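Local coordinates for protein allantoin racemase (Pseudomonas fluorescens, PDB 5LG5) that catalyses the racemisation of allantoin, interconverting its two enantiomers by proton transfer, and is related to the hydantoin racemases, at residues E[1-7]-E[29-35]; E[35-39]-E[55-60]; E[44-48]-E[116-122]; E[136-140]-E[166-172]. All coordinates share one frame. Residues are numbered along the deposited sequence.

Interaction 1. Residues E[1-7]-E[29-35]; sequences MRILVVN and GTEIVGL
Strands 2-7 and 31-35 run parallel, their axes 4.6 Å apart at closest approach and inclined by 26°; Gly29 (phi 94°, psi -6°) turns the chain into the second. Arg2 pairs with Glu31, Ile3 with Ile32, and so on to Val6 with Leu35. The ladder starts at Met1 N to Gly29 O and Glu31 N to Met1 O (both 2.7 Å), continues through Val33 N to Ile3 O (2.9 Å), and ends with Asn7 N on Leu35 O (3.0 Å). On the face of Arg2, Leu4 and Val6, Leu35 (m, t) is the main bump, lodging CD1 against Leu4 CG (3.7 Å); Val33 CG2 abuts Arg2 CD (3.7 Å), and Arg2 NH2 meets Glu31 OE2 (2.8 Å) in a salt bridge, while Arg2 NH1 binds Pro67 O. On the other face, with side-chainless Gly34 beside Val5, Ile32 CG2 packs against Val5 CG2 (3.7 Å). Helix 12-25 joins the strands, giving the beta-alpha-beta unit that opens the first parallel sheet of this Asp/Glu/hydantoin racemase fold.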
loop_
_atom_site.group_PDB
_atom_site.type_symbol
_atom_site.label_atom_id
_atom_site.label_comp_id
_atom_site.label_asym_id
_atom_site.label_seq_id
_atom_site.Cartn_x
_atom_site.Cartn_y
_atom_site.Cartn_z
ATOM N N MET E 1 37.738 16.482 -0.919
ATOM C CA MET E 1 36.444 16.791 -1.504
ATOM C C MET E 1 35.809 17.910 -0.703
ATOM O O MET E 1 36.129 18.106 0.476
ATOM C CB MET E 1 35.538 15.542 -1.531
ATOM C CG MET E 1 34.891 15.170 -0.191
ATOM S SD MET E 1 33.776 13.750 -0.306
ATOM C CE MET E 1 34.930 12.390 -0.551
ATOM N N ARG E 2 34.913 18.654 -1.339
ATOM C CA ARG E 2 34.173 19.699 -0.643
ATOM C C ARG E 2 32.674 19.430 -0.670
ATOM O O ARG E 2 32.083 19.225 -1.736
ATOM C CB ARG E 2 34.468 21.086 -1.229
ATOM C CG ARG E 2 33.608 22.179 -0.593
ATOM C CD ARG E 2 33.907 23.561 -1.164
ATOM N NE ARG E 2 35.206 24.052 -0.713
ATOM C CZ ARG E 2 36.224 24.320 -1.521
ATOM N NH1 ARG E 2 36.095 24.151 -2.834
ATOM N NH2 ARG E 2 37.370 24.751 -1.014
ATOM N N ILE E 3 32.069 19.433 0.514
ATOM C CA ILE E 3 30.637 19.217 0.642
ATOM C C ILE E 3 29.992 20.449 1.239
ATOM O O ILE E 3 30.402 20.902 2.313
ATOM C CB ILE E 3 30.325 17.991 1.545
ATOM C CG1 ILE E 3 31.071 16.746 1.040
ATOM C CG2 ILE E 3 28.842 17.718 1.616
ATOM C CD1 ILE E 3 30.825 15.514 1.895
ATOM N N LEU E 4 29.023 21.019 0.522
ATOM C CA LEU E 4 28.204 22.100 1.062
ATOM C C LEU E 4 27.154 21.487 1.961
ATOM O O LEU E 4 26.529 20.490 1.605
ATOM C CB LEU E 4 27.517 22.934 -0.029
ATOM C CG LEU E 4 28.270 23.932 -0.922
ATOM C CD1 LEU E 4 29.764 23.697 -0.964
ATOM C CD2 LEU E 4 27.680 23.990 -2.322
ATOM N N VAL E 5 27.021 22.057 3.152
ATOM C CA VAL E 5 26.000 21.671 4.092
ATOM C C VAL E 5 25.123 22.893 4.293
ATOM O O VAL E 5 25.544 23.864 4.910
ATOM C CB VAL E 5 26.639 21.197 5.393
ATOM C CG1 VAL E 5 25.578 20.705 6.368
ATOM C CG2 VAL E 5 27.630 20.084 5.076
ATOM N N VAL E 6 23.916 22.859 3.734
ATOM C CA VAL E 6 23.094 24.057 3.654
ATOM C C VAL E 6 21.951 24.026 4.648
ATOM O O VAL E 6 21.117 23.121 4.646
ATOM C CB VAL E 6 22.543 24.254 2.231
ATOM C CG1 VAL E 6 21.919 25.627 2.097
ATOM C CG2 VAL E 6 23.661 24.095 1.219
ATOM N N ASN E 7 21.945 25.007 5.535
ATOM C CA ASN E 7 20.859 25.178 6.479
ATOM C C ASN E 7 19.615 25.519 5.665
ATOM O O ASN E 7 19.718 26.168 4.617
ATOM C CB ASN E 7 21.226 26.313 7.430
ATOM C CG ASN E 7 20.287 26.436 8.619
ATOM O OD1 ASN E 7 19.299 25.705 8.750
ATOM N ND2 ASN E 7 20.587 27.397 9.487
ATOM N N GLY E 29 40.511 14.848 4.341
ATOM C CA GLY E 29 40.418 15.250 2.954
ATOM C C GLY E 29 39.045 15.786 2.610
ATOM O O GLY E 29 38.834 16.287 1.509
ATOM N N THR E 30 38.110 15.707 3.551
ATOM C CA THR E 30 36.780 16.259 3.321
ATOM C C THR E 30 36.633 17.624 3.963
ATOM O O THR E 30 36.756 17.769 5.180
ATOM C CB THR E 30 35.678 15.329 3.849
ATOM O OG1 THR E 30 35.653 14.115 3.079
ATOM C CG2 THR E 30 34.328 16.011 3.759
ATOM N N GLU E 31 36.373 18.631 3.141
ATOM C CA GLU E 31 36.119 19.971 3.637
ATOM C C GLU E 31 34.615 20.207 3.719
ATOM O O GLU E 31 33.885 19.954 2.756
ATOM C CB GLU E 31 36.771 21.021 2.732
ATOM C CG GLU E 31 36.467 22.450 3.159
ATOM C CD GLU E 31 37.004 23.488 2.192
ATOM O OE1 GLU E 31 36.721 24.686 2.406
ATOM O OE2 GLU E 31 37.705 23.110 1.220
ATOM N N ILE E 32 34.157 20.684 4.868
ATOM C CA ILE E 32 32.760 21.038 5.050
ATOM C C ILE E 32 32.571 22.541 4.890
ATOM O O ILE E 32 33.247 23.335 5.533
ATOM C CB ILE E 32 32.259 20.647 6.458
ATOM C CG1 ILE E 32 32.347 19.130 6.667
ATOM C CG2 ILE E 32 30.835 21.130 6.660
ATOM C CD1 ILE E 32 31.515 18.312 5.670
ATOM N N VAL E 33 31.655 22.939 4.018
ATOM C CA VAL E 33 31.297 24.345 3.938
ATOM C C VAL E 33 29.840 24.567 4.293
ATOM O O VAL E 33 28.939 24.175 3.558
ATOM C CB VAL E 33 31.575 24.909 2.557
ATOM C CG1 VAL E 33 31.178 26.367 2.515
ATOM C CG2 VAL E 33 33.052 24.726 2.222
ATOM N N GLY E 34 29.610 25.208 5.428
ATOM C CA GLY E 34 28.258 25.492 5.869
ATOM C C GLY E 34 27.702 26.744 5.235
ATOM O O GLY E 34 28.329 27.804 5.289
ATOM N N LEU E 35 26.525 26.632 4.623
ATOM C CA LEU E 35 25.907 27.785 3.969
ATOM C C LEU E 35 24.564 28.136 4.588
ATOM O O LEU E 35 23.762 27.256 4.913
ATOM C CB LEU E 35 25.742 27.529 2.473
ATOM C CG LEU E 35 27.014 27.245 1.681
ATOM C CD1 LEU E 35 26.652 27.019 0.235
ATOM C CD2 LEU E 35 28.001 28.421 1.827
#

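Interaction 2. Residues E[35-39]-E[55-60]; sequences LTPYF and IAVMDR
Segment 35-39 leaves its strand as an irregular loop and passes over helical residues 55-60, with Pro37 CA 5.1 Å from Arg60 CA. Apolar contacts seat the loop: Pro37 CB lies 3.8 Å from Ala56 CB, Pro37 CG reaches Val57 CG2 at 4.2 Å, and Phe39 CZ meets Ile55 CG2 at 4.0 Å. Two CH-pi contacts follow. The Phe39 ring (chi1 p) lies over Ala56, whose CB is 3.9 Å from the ring centroid, and the Tyr38 ring (chi1 m) lies over Arg60 CD, 3.6 Å from its centroid. Arg60, with chi1 t and chi2 p, runs along the loop so that its guanidinium is sandwiched between Tyr38 OH, 3.3 Å from Arg60 CZ, and Leu35 CD2, 3.6 Å from Arg60 NH2. A bridging water links polar groups: it accepts from Tyr38 N (2.7 Å) and donates to Ala56 O (2.8 Å) and Asp59 OD1 (2.8 Å). Phe39 and Ile55 also pack on Trp236 and Ile55, respectively, of the second subunit. This is loop-on-helix packing at the edge of the first parallel sheet, where the chain leaving strand 31-35 settles on helix 47-63 beside a subunit interface.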
loop_
_atom_site.group_PDB
_atom_site.type_symbol
_atom_site.label_atom_id
_atom_site.label_comp_id
_atom_site.label_asym_id
_atom_site.label_seq_id
_atom_site.Cartn_x
_atom_site.Cartn_y
_atom_site.Cartn_z
ATOM N N LEU E 35 26.525 26.632 4.623
ATOM C CA LEU E 35 25.907 27.785 3.969
ATOM C C LEU E 35 24.564 28.136 4.588
ATOM O O LEU E 35 23.762 27.256 4.913
ATOM C CB LEU E 35 25.742 27.529 2.473
ATOM C CG LEU E 35 27.014 27.245 1.681
ATOM C CD1 LEU E 35 26.652 27.019 0.235
ATOM C CD2 LEU E 35 28.001 28.421 1.827
ATOM N N THR E 36 24.326 29.434 4.745
ATOM C CA THR E 36 23.037 29.949 5.186
ATOM C C THR E 36 22.386 30.629 3.990
ATOM O O THR E 36 23.024 31.444 3.328
ATOM C CB THR E 36 23.208 30.962 6.334
ATOM O OG1 THR E 36 23.943 30.349 7.409
ATOM C CG2 THR E 36 21.845 31.429 6.848
ATOM N N PRO E 37 21.121 30.284 3.683
ATOM C CA PRO E 37 20.452 30.897 2.524
ATOM C C PRO E 37 20.363 32.413 2.657
ATOM O O PRO E 37 20.372 32.898 3.786
ATOM C CB PRO E 37 19.037 30.300 2.578
ATOM C CG PRO E 37 19.202 29.003 3.323
ATOM C CD PRO E 37 20.270 29.288 4.354
ATOM N N TYR E 38 20.257 33.135 1.544
ATOM C CA TYR E 38 20.227 34.597 1.586
ATOM C C TYR E 38 18.863 35.111 2.030
ATOM O O TYR E 38 18.721 36.281 2.394
ATOM C CB TYR E 38 20.552 35.187 0.215
ATOM C CG TYR E 38 21.952 34.921 -0.271
ATOM C CD1 TYR E 38 22.189 34.647 -1.611
ATOM C CD2 TYR E 38 23.036 34.953 0.597
ATOM C CE1 TYR E 38 23.459 34.407 -2.076
ATOM C CE2 TYR E 38 24.324 34.707 0.138
ATOM C CZ TYR E 38 24.523 34.439 -1.200
ATOM O OH TYR E 38 25.785 34.190 -1.684
ATOM N N PHE E 39 17.853 34.244 1.975
ATOM C CA PHE E 39 16.519 34.607 2.452
ATOM C C PHE E 39 15.769 33.396 3.004
ATOM O O PHE E 39 16.285 32.267 2.988
ATOM C CB PHE E 39 15.707 35.305 1.364
ATOM C CG PHE E 39 15.445 34.454 0.162
ATOM C CD1 PHE E 39 16.383 34.357 -0.855
ATOM C CD2 PHE E 39 14.245 33.758 0.046
ATOM C CE1 PHE E 39 16.137 33.574 -1.975
ATOM C CE2 PHE E 39 13.982 32.973 -1.069
ATOM C CZ PHE E 39 14.932 32.879 -2.081
ATOM N N ILE E 55 13.398 27.123 -2.341
ATOM C CA ILE E 55 13.932 28.067 -3.319
ATOM C C ILE E 55 15.156 28.775 -2.789
ATOM O O ILE E 55 16.120 29.002 -3.515
ATOM C CB ILE E 55 12.879 29.134 -3.705
ATOM C CG1 ILE E 55 11.740 28.472 -4.455
ATOM C CG2 ILE E 55 13.489 30.179 -4.624
ATOM C CD1 ILE E 55 12.272 27.625 -5.582
ATOM N N ALA E 56 15.092 29.147 -1.516
ATOM C CA ALA E 56 16.209 29.813 -0.855
ATOM C C ALA E 56 17.467 28.967 -0.913
ATOM O O ALA E 56 18.542 29.474 -1.225
ATOM C CB ALA E 56 15.849 30.131 0.587
ATOM N N VAL E 57 17.327 27.675 -0.611
ATOM C CA VAL E 57 18.467 26.761 -0.603
ATOM C C VAL E 57 19.035 26.604 -2.008
ATOM O O VAL E 57 20.247 26.666 -2.218
ATOM C CB VAL E 57 18.076 25.375 0.000
ATOM C CG1 VAL E 57 19.137 24.321 -0.305
ATOM C CG2 VAL E 57 17.845 25.493 1.516
ATOM N N MET E 58 18.144 26.400 -2.972
ATOM C CA MET E 58 18.546 26.298 -4.372
ATOM C C MET E 58 19.296 27.550 -4.822
ATOM O O MET E 58 20.365 27.475 -5.433
ATOM C CB MET E 58 17.313 26.061 -5.257
ATOM C CG MET E 58 16.787 24.632 -5.238
ATOM S SD MET E 58 15.371 24.416 -6.348
ATOM C CE MET E 58 14.088 24.288 -5.117
ATOM N N ASP E 59 18.731 28.697 -4.479
ATOM C CA ASP E 59 19.358 29.992 -4.735
ATOM C C ASP E 59 20.773 30.080 -4.134
ATOM O O ASP E 59 21.743 30.447 -4.808
ATOM C CB ASP E 59 18.454 31.097 -4.166
ATOM C CG ASP E 59 19.042 32.494 -4.344
ATOM O OD1 ASP E 59 19.392 33.156 -3.334
ATOM O OD2 ASP E 59 19.126 32.931 -5.506
ATOM N N ARG E 60 20.888 29.697 -2.868
ATOM C CA ARG E 60 22.154 29.795 -2.131
ATOM C C ARG E 60 23.238 28.917 -2.733
ATOM O O ARG E 60 24.407 29.294 -2.809
ATOM C CB ARG E 60 21.938 29.415 -0.665
ATOM C CG ARG E 60 23.091 29.762 0.278
ATOM C CD ARG E 60 23.520 31.221 0.158
ATOM N NE ARG E 60 24.885 31.472 0.629
ATOM C CZ ARG E 60 25.994 31.313 -0.090
ATOM N NH1 ARG E 60 25.940 30.857 -1.335
ATOM N NH2 ARG E 60 27.168 31.596 0.453
HETATM O O HOH W 1 19.321 32.093 -0.707
#

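Interaction 3. Residues E[44-48]-E[116-122]; sequences VEGNF and LDRTVPL
Residues 44-46 form a loop that ends at Gly46, the N-cap of the helix beginning at Asn47; opposite it, residues 117-119 have helical backbone angles and lead into the helix that includes 120-122. The backbones come nearest at Gly46 and Thr119, with CA atoms 5.8 Å apart. Gly46 has phi 148° and psi 176°, where a CB would jam against the preceding carbonyl and clash with Arg118 NH2. Thr119 (p) donates from both OG1 (2.7 Å) and N (3.1 Å) to Leu116 O. Two helix starts, one from each half of the racemase fold, thus meet in a buried junction. Leu122 (chi1 m) points into it, CD1 reaching Gly46 C at 3.6 Å. Glu45 extends past Leu116, with Glu45 CD 3.5 Å from Leu116 CD1, and Glu45 CA rests 4.0 Å from Thr119 CG2. The guanidinium of Arg118 (chi1 p) turns a face to Glu45 O, 3.1 Å from Arg118 NE, but at an angle too poor for a hydrogen bond. The second subunit takes up the charges: its Glu86 forms a salt bridge with Arg118 and accepts from the backbone N of Asn47 and Phe48, and its Lys231 pairs with Glu45.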
loop_
_atom_site.group_PDB
_atom_site.type_symbol
_atom_site.label_atom_id
_atom_site.label_comp_id
_atom_site.label_asym_id
_atom_site.label_seq_id
_atom_site.Cartn_x
_atom_site.Cartn_y
_atom_site.Cartn_z
ATOM N N VAL E 44 12.111 26.879 9.981
ATOM C CA VAL E 44 11.125 26.369 9.037
ATOM C C VAL E 44 10.095 25.461 9.691
ATOM O O VAL E 44 10.388 24.307 10.001
ATOM C CB VAL E 44 11.809 25.613 7.921
ATOM C CG1 VAL E 44 10.761 25.079 6.949
ATOM C CG2 VAL E 44 12.788 26.531 7.223
ATOM N N GLU E 45 8.885 25.975 9.886
ATOM C CA GLU E 45 7.877 25.239 10.640
ATOM C C GLU E 45 6.541 25.228 9.915
ATOM O O GLU E 45 5.539 25.717 10.442
ATOM C CB GLU E 45 7.695 25.875 12.027
ATOM C CG GLU E 45 8.959 25.855 12.891
ATOM C CD GLU E 45 8.837 26.750 14.121
ATOM O OE1 GLU E 45 8.069 27.743 14.067
ATOM O OE2 GLU E 45 9.495 26.445 15.146
ATOM N N GLY E 46 6.520 24.655 8.718
ATOM C CA GLY E 46 5.303 24.602 7.934
ATOM C C GLY E 46 5.531 24.657 6.437
ATOM O O GLY E 46 6.669 24.785 5.959
ATOM N N ASN E 47 4.428 24.526 5.700
ATOM C CA ASN E 47 4.468 24.403 4.251
ATOM C C ASN E 47 5.004 25.650 3.569
ATOM O O ASN E 47 5.872 25.574 2.698
ATOM C CB ASN E 47 3.083 24.039 3.701
ATOM C CG ASN E 47 2.571 22.718 4.241
ATOM O OD1 ASN E 47 1.732 22.688 5.143
ATOM N ND2 ASN E 47 3.074 21.622 3.701
ATOM N N PHE E 48 4.482 26.806 3.964
ATOM C CA PHE E 48 4.911 28.046 3.333
ATOM C C PHE E 48 6.409 28.231 3.545
ATOM O O PHE E 48 7.161 28.468 2.595
ATOM C CB PHE E 48 4.142 29.250 3.897
ATOM C CG PHE E 48 4.842 30.571 3.683
ATOM C CD1 PHE E 48 4.957 31.112 2.410
ATOM C CD2 PHE E 48 5.406 31.256 4.757
ATOM C CE1 PHE E 48 5.607 32.331 2.207
ATOM C CE2 PHE E 48 6.057 32.470 4.569
ATOM C CZ PHE E 48 6.159 33.010 3.284
ATOM N N LEU E 116 7.839 20.701 16.223
ATOM C CA LEU E 116 6.427 21.017 16.323
ATOM C C LEU E 116 5.524 19.960 15.699
ATOM O O LEU E 116 5.887 19.292 14.718
ATOM C CB LEU E 116 6.152 22.373 15.686
ATOM C CG LEU E 116 6.833 23.548 16.409
ATOM C CD1 LEU E 116 6.394 24.867 15.796
ATOM C CD2 LEU E 116 6.539 23.523 17.896
ATOM N N ASP E 117 4.344 19.815 16.277
ATOM C CA ASP E 117 3.345 18.895 15.783
ATOM C C ASP E 117 2.976 19.193 14.334
ATOM O O ASP E 117 2.747 18.292 13.535
ATOM C CB ASP E 117 2.109 18.949 16.677
ATOM C CG ASP E 117 0.958 18.156 16.115
ATOM O OD1 ASP E 117 1.061 16.906 16.068
ATOM O OD2 ASP E 117 -0.034 18.796 15.679
ATOM N N ARG E 118 2.963 20.468 13.977
ATOM C CA ARG E 118 2.538 20.839 12.631
ATOM C C ARG E 118 3.538 20.448 11.557
ATOM O O ARG E 118 3.206 20.477 10.368
ATOM C CB ARG E 118 2.216 22.324 12.564
ATOM C CG ARG E 118 3.431 23.226 12.707
ATOM C CD ARG E 118 3.037 24.690 12.528
ATOM N NE ARG E 118 2.655 24.960 11.144
ATOM C CZ ARG E 118 1.984 26.031 10.730
ATOM N NH1 ARG E 118 1.581 26.949 11.598
ATOM N NH2 ARG E 118 1.702 26.168 9.440
ATOM N N THR E 119 4.755 20.095 11.974
ATOM C CA THR E 119 5.779 19.674 11.033
ATOM C C THR E 119 5.732 18.171 10.793
ATOM O O THR E 119 6.296 17.694 9.815
ATOM C CB THR E 119 7.210 20.043 11.502
ATOM O OG1 THR E 119 7.594 19.196 12.594
ATOM C CG2 THR E 119 7.265 21.493 11.940
ATOM N N VAL E 120 5.030 17.449 11.670
ATOM C CA VAL E 120 4.944 15.987 11.594
ATOM C C VAL E 120 4.392 15.474 10.252
ATOM O O VAL E 120 4.998 14.593 9.626
ATOM C CB VAL E 120 4.139 15.405 12.786
ATOM C CG1 VAL E 120 3.666 13.971 12.491
ATOM C CG2 VAL E 120 4.978 15.454 14.050
ATOM N N PRO E 121 3.244 16.021 9.799
ATOM C CA PRO E 121 2.759 15.515 8.507
ATOM C C PRO E 121 3.691 15.853 7.338
ATOM O O PRO E 121 3.737 15.099 6.365
ATOM C CB PRO E 121 1.376 16.179 8.353
ATOM C CG PRO E 121 1.377 17.332 9.305
ATOM C CD PRO E 121 2.255 16.904 10.451
ATOM N N LEU E 122 4.438 16.946 7.443
ATOM C CA LEU E 122 5.407 17.307 6.414
ATOM C C LEU E 122 6.499 16.224 6.335
ATOM O O LEU E 122 6.898 15.787 5.251
ATOM C CB LEU E 122 6.043 18.669 6.718
ATOM C CG LEU E 122 5.238 19.989 6.688
ATOM C CD1 LEU E 122 5.922 21.097 5.897
ATOM C CD2 LEU E 122 3.799 19.809 6.276
#

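Interaction 4. Residues E[136-140]-E[166-172]; sequences CASVR and LAIREDK
The carboxylate of Asp171 joins the last turn of helical residues 166-171 to strand 136-140, whose axes approach to 8.7 Å at 133°. With Asp171 in m, its OD2 accepts from Ser138 OG (2.5 Å; Ser138 in p) and from Arg140 NE (2.7 Å, nearly linear), and more weakly from Arg140 NH2 (3.3 Å). Arg140, extended from chi1 m through two t torsions, also sets NH2 3.4 Å from Glu170 OE1, a long salt bridge; Glu170 OE2 in turn pairs with Arg169 NH2 (2.8 Å), completing a four-residue ionic network. The remaining Arg140 NH1 is satisfied by Gln163 OE1, and Ser138 OG also hydrogen-bonds to Ser111 OG. Leu166 CB lies over one guanidinium face, and Ala137 CB touches Asp171 O (3.2 Å). Lys172, with positive phi just beyond the helix, sends NZ to Asp117 of a neighbouring subunit. Strand 136-141, an outermost strand of the second parallel sheet within the chain, is paired with strand 110-114; Val139 points away from helix 153-171 and packs on helix 120-129.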
loop_
_atom_site.group_PDB
_atom_site.type_symbol
_atom_site.label_atom_id
_atom_site.label_comp_id
_atom_site.label_asym_id
_atom_site.label_seq_id
_atom_site.Cartn_x
_atom_site.Cartn_y
_atom_site.Cartn_z
ATOM N N CYS E 136 9.162 3.176 9.199
ATOM C CA CYS E 136 8.987 4.219 10.198
ATOM C C CYS E 136 7.875 3.845 11.185
ATOM O O CYS E 136 6.710 3.699 10.803
ATOM C CB CYS E 136 8.695 5.568 9.529
ATOM S SG CYS E 136 8.561 6.925 10.708
ATOM N N ALA E 137 8.237 3.674 12.453
ATOM C CA ALA E 137 7.248 3.363 13.485
ATOM C C ALA E 137 6.365 4.578 13.821
ATOM O O ALA E 137 5.188 4.426 14.153
ATOM C CB ALA E 137 7.930 2.831 14.737
ATOM N N SER E 138 6.944 5.774 13.739
ATOM C CA SER E 138 6.218 7.006 14.017
ATOM C C SER E 138 7.090 8.227 13.783
ATOM O O SER E 138 8.325 8.151 13.775
ATOM C CB SER E 138 5.701 7.021 15.465
ATOM O OG SER E 138 6.763 6.877 16.393
ATOM N N VAL E 139 6.430 9.358 13.576
ATOM C CA VAL E 139 7.086 10.645 13.622
ATOM C C VAL E 139 6.449 11.401 14.762
ATOM O O VAL E 139 5.236 11.609 14.767
ATOM C CB VAL E 139 6.899 11.412 12.305
ATOM C CG1 VAL E 139 7.551 12.828 12.390
ATOM C CG2 VAL E 139 7.462 10.596 11.162
ATOM N N ARG E 140 7.253 11.782 15.744
ATOM C CA ARG E 140 6.721 12.411 16.947
ATOM C C ARG E 140 7.300 13.789 17.173
ATOM O O ARG E 140 8.486 14.028 16.925
ATOM C CB ARG E 140 7.022 11.555 18.172
ATOM C CG ARG E 140 6.302 10.243 18.199
ATOM C CD ARG E 140 6.526 9.573 19.530
ATOM N NE ARG E 140 5.507 8.571 19.770
ATOM C CZ ARG E 140 4.505 8.735 20.619
ATOM N NH1 ARG E 140 4.423 9.853 21.328
ATOM N NH2 ARG E 140 3.609 7.772 20.770
ATOM N N LEU E 166 8.547 7.266 24.343
ATOM C CA LEU E 166 7.214 6.857 23.919
ATOM C C LEU E 166 7.277 6.090 22.602
ATOM O O LEU E 166 6.576 5.093 22.408
ATOM C CB LEU E 166 6.297 8.075 23.786
ATOM C CG LEU E 166 5.902 8.794 25.077
ATOM C CD1 LEU E 166 5.144 10.081 24.772
ATOM C CD2 LEU E 166 5.037 7.876 25.950
ATOM N N ALA E 167 8.131 6.559 21.703
ATOM C CA ALA E 167 8.304 5.907 20.417
ATOM C C ALA E 167 8.773 4.464 20.603
ATOM O O ALA E 167 8.243 3.539 19.979
ATOM C CB ALA E 167 9.287 6.692 19.566
ATOM N N ILE E 168 9.741 4.272 21.491
ATOM C CA ILE E 168 10.259 2.937 21.774
ATOM C C ILE E 168 9.188 2.058 22.414
ATOM O O ILE E 168 8.883 0.952 21.931
ATOM C CB ILE E 168 11.490 3.028 22.711
ATOM C CG1 ILE E 168 12.616 3.781 22.016
ATOM C CG2 ILE E 168 11.933 1.654 23.187
ATOM C CD1 ILE E 168 13.651 4.364 22.970
ATOM N N ARG E 169 8.576 2.575 23.472
ATOM C CA ARG E 169 7.619 1.801 24.256
ATOM C C ARG E 169 6.313 1.536 23.517
ATOM O O ARG E 169 5.880 0.388 23.396
ATOM C CB ARG E 169 7.330 2.525 25.576
ATOM C CG ARG E 169 6.242 1.893 26.418
ATOM C CD ARG E 169 6.205 2.491 27.817
ATOM N NE ARG E 169 5.231 3.576 27.899
ATOM C CZ ARG E 169 3.911 3.417 27.944
ATOM N NH1 ARG E 169 3.369 2.199 27.898
ATOM N NH2 ARG E 169 3.128 4.487 28.013
ATOM N N GLU E 170 5.702 2.599 23.004
ATOM C CA GLU E 170 4.395 2.498 22.370
ATOM C C GLU E 170 4.442 2.182 20.877
ATOM O O GLU E 170 3.616 1.425 20.374
ATOM C CB GLU E 170 3.591 3.768 22.636
ATOM C CG GLU E 170 3.369 4.015 24.116
ATOM C CD GLU E 170 2.589 5.275 24.378
ATOM O OE1 GLU E 170 2.357 6.033 23.407
ATOM O OE2 GLU E 170 2.196 5.496 25.547
ATOM N N ASP E 171 5.380 2.783 20.157
ATOM C CA ASP E 171 5.422 2.604 18.713
ATOM C C ASP E 171 6.362 1.480 18.268
ATOM O O ASP E 171 6.426 1.156 17.074
ATOM C CB ASP E 171 5.804 3.915 18.017
ATOM C CG ASP E 171 4.934 5.078 18.441
ATOM O OD1 ASP E 171 3.772 4.827 18.799
ATOM O OD2 ASP E 171 5.409 6.237 18.418
ATOM N N LYS E 172 7.113 0.921 19.214
ATOM C CA LYS E 172 8.094 -0.150 18.910
ATOM C C LYS E 172 9.253 0.307 18.028
ATOM O O LYS E 172 9.802 -0.480 17.232
ATOM C CB LYS E 172 7.434 -1.395 18.313
ATOM C CG LYS E 172 6.354 -1.981 19.204
ATOM C CD LYS E 172 6.909 -2.218 20.610
ATOM C CE LYS E 172 5.818 -2.732 21.551
ATOM N NZ LYS E 172 6.265 -3.889 22.371
#

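Overall arrangement
Interactions 1 and 2 belong to the first four-stranded parallel sheet and its surroundings, interaction 4 to the second, and interaction 3 bridges the two halves. Interactions 1 and 2, with centres 14 Å apart, share Leu35 and touch where Asn7 meets Pro37. Helix 47-63 serves both interactions 2 and 3 (centres 19 Å apart), whose segments alternate along the chain. Interactions 3 and 4, again with centres 19 Å apart, touch through Val120 and Val139, on the consecutive helix 120-129 and strand 136-141. Interactions 1 and 4 lie on opposite sides of the chain's centre, 32 Å apart between centres. Together they run from the edge of one sheet to the other's, with the second subunit bordering the middle.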